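PDB 6EI6: coiled-coil and C2 domain-containing protein 1-like from Drosophila melanogaster, which binds phosphatidylinositol monophosphates and regulates the ESCRT pathway in endosomal protein sorting, probably by preventing inappropriate polymerisation of the ESCRT-III component shrub. Local coordinates for residues F184-I187 with F188-G192. Sequence-based numbering, arbitrary orientation.
With SO4 (sulfate ion), chain C.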
loop_
_atom_site.group_PDB
_atom_site.type_symbol
_atom_site.label_atom_id
_atom_site.label_comp_id
_atom_site.label_asym_id
_atom_site.label_seq_id
_atom_site.Cartn_x
_atom_site.Cartn_y
_atom_site.Cartn_z
ATOM N N PHE A 184 13.751 0.638 11.343
ATOM C CA PHE A 184 12.780 -0.110 10.554
ATOM C C PHE A 184 11.722 0.822 9.987
ATOM O O PHE A 184 11.214 0.605 8.878
ATOM C CB PHE A 184 12.107 -1.175 11.401
ATOM C CG PHE A 184 12.578 -2.558 11.118
ATOM C CD1 PHE A 184 12.379 -3.135 9.873
ATOM C CD2 PHE A 184 13.210 -3.295 12.110
ATOM C CE1 PHE A 184 12.814 -4.431 9.612
ATOM C CE2 PHE A 184 13.639 -4.584 11.871
ATOM C CZ PHE A 184 13.450 -5.158 10.620
ATOM N N GLN A 185 11.339 1.836 10.768
ATOM C CA GLN A 185 10.439 2.858 10.254
ATOM C C GLN A 185 11.091 3.629 9.107
ATOM O O GLN A 185 10.413 3.995 8.140
ATOM C CB GLN A 185 10.009 3.780 11.397
ATOM C CG GLN A 185 9.351 3.020 12.567
ATOM C CD GLN A 185 9.686 3.601 13.949
ATOM O OE1 GLN A 185 9.964 4.792 14.092
ATOM N NE2 GLN A 185 9.658 2.748 14.969
ATOM N N ARG A 186 12.406 3.875 9.197
ATOM C CA ARG A 186 13.197 4.355 8.061
ATOM C C ARG A 186 12.917 3.540 6.808
ATOM O O ARG A 186 12.615 4.077 5.731
ATOM C CB ARG A 186 14.692 4.261 8.399
ATOM C CG ARG A 186 15.605 5.173 7.515
ATOM C CD ARG A 186 16.828 4.510 6.780
ATOM N NE ARG A 186 17.219 5.437 5.716
ATOM C CZ ARG A 186 18.357 5.465 5.022
ATOM N NH1 ARG A 186 19.348 4.613 5.254
ATOM N NH2 ARG A 186 18.496 6.398 4.081
ATOM N N ILE A 187 13.013 2.225 6.949
ATOM C CA ILE A 187 12.915 1.342 5.801
ATOM C C ILE A 187 11.545 1.474 5.154
ATOM O O ILE A 187 11.432 1.586 3.929
ATOM C CB ILE A 187 13.228 -0.102 6.231
ATOM C CG1 ILE A 187 14.743 -0.274 6.448
ATOM C CG2 ILE A 187 12.664 -1.116 5.231
ATOM C CD1 ILE A 187 15.098 -1.506 7.271
ATOM N N PHE A 188 10.481 1.487 5.967
ATOM C CA PHE A 188 9.150 1.673 5.398
ATOM C C PHE A 188 8.974 3.060 4.798
ATOM O O PHE A 188 8.247 3.206 3.811
ATOM C CB PHE A 188 8.083 1.412 6.448
ATOM C CG PHE A 188 7.836 -0.027 6.681
ATOM C CD1 PHE A 188 6.902 -0.704 5.920
ATOM C CD2 PHE A 188 8.568 -0.721 7.631
ATOM C CE1 PHE A 188 6.680 -2.060 6.122
ATOM C CE2 PHE A 188 8.356 -2.061 7.840
ATOM C CZ PHE A 188 7.407 -2.736 7.089
ATOM N N LYS A 189 9.649 4.077 5.342
ATOM C CA LYS A 189 9.484 5.427 4.814
ATOM C C LYS A 189 10.147 5.575 3.447
ATOM O O LYS A 189 9.566 6.150 2.518
ATOM C CB LYS A 189 10.059 6.449 5.799
ATOM C CG LYS A 189 9.463 7.866 5.650
ATOM C CD LYS A 189 9.521 8.653 6.986
ATOM C CE LYS A 189 8.363 9.653 7.143
ATOM N NZ LYS A 189 7.049 8.987 7.475
ATOM N N ARG A 190 11.362 5.044 3.298
ATOM C CA ARG A 190 12.227 5.470 2.208
ATOM C C ARG A 190 12.554 4.373 1.205
ATOM O O ARG A 190 12.990 4.689 0.093
ATOM C CB ARG A 190 13.541 6.057 2.751
ATOM C CG ARG A 190 13.405 7.440 3.350
ATOM C CD ARG A 190 14.738 8.059 3.719
ATOM N NE ARG A 190 15.292 7.667 5.016
ATOM C CZ ARG A 190 15.524 8.549 5.993
ATOM N NH1 ARG A 190 15.248 9.825 5.812
ATOM N NH2 ARG A 190 16.045 8.186 7.158
ATOM N N HIS A 191 12.385 3.109 1.561
ATOM C CA HIS A 191 13.030 2.001 0.860
ATOM C C HIS A 191 11.972 1.038 0.334
ATOM O O HIS A 191 10.767 1.275 0.457
ATOM C CB HIS A 191 14.045 1.321 1.789
ATOM C CG HIS A 191 15.160 2.233 2.220
ATOM N ND1 HIS A 191 15.926 2.956 1.325
ATOM C CD2 HIS A 191 15.630 2.547 3.450
ATOM C CE1 HIS A 191 16.821 3.671 1.986
ATOM N NE2 HIS A 191 16.665 3.438 3.277
ATOM N N GLY A 192 12.433 -0.051 -0.276
ATOM C CA GLY A 192 11.536 -0.934 -0.983
ATOM C C GLY A 192 12.024 -2.367 -0.992
ATOM O O GLY A 192 13.070 -2.703 -0.432
HETATM S S SO4 C . 15.546 1.172 -2.057
HETATM O O1 SO4 C . 15.502 0.127 -1.019
HETATM O O2 SO4 C . 16.078 2.431 -1.511
HETATM O O3 SO4 C . 14.184 1.391 -2.580
HETATM O O4 SO4 C . 16.444 0.725 -3.131
#
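F188 N donates to F184 O over 3.1 Å with an N-H...O angle of 162°, the first of four successive i to i+4 bonds that join 184-187 to 188-192 as the last turns of one alpha-helix. K189 N to Q185 O and R190 N to R186 O follow, and H191 N to I187 O, at 3.0 Å, closes the series just where the backbone abandons helical angles: H191 is the first residue to leave helical phi/psi, and G192 is extended. R190 O accepts a hydrogen bond from K216 NZ, which ties this end of the helix to the end of strand 208-216 of the same chain. The helix, 182-190, precedes strand 192-199 of the C2 domain's beta-sandwich, and its side chains divide accordingly. F184, I187 and F188 are buried, touching loop residues L149, P147 and I253 respectively. On the exposed side, K189 forms a salt bridge with E221, while R186 reaches along the helix toward its C-terminal end. With CG of R186 anti to its own N (chi1 -160°) and the chain bent at chi2, the guanidinium presents one face to the imidazole edge of H191, with NE2 above its centre, 3.2 Å from R186 CZ; the two planes lie 75° apart. R190 NE approaches the edge of the same guanidinium, close to its plane, two like charges near each other. Through its other ring nitrogen, ND1, H191 donates to O2 of a sulfate at 2.9 Å, and G192 N donates more loosely to O1 at 3.2 Å. Replacing H191 with an alanine would probably cost the sulfate its ND1 donor and leave one R186 face without the imidazole edge. K216 NZ also bonds this anion, which probably came from the crystallisation liquor.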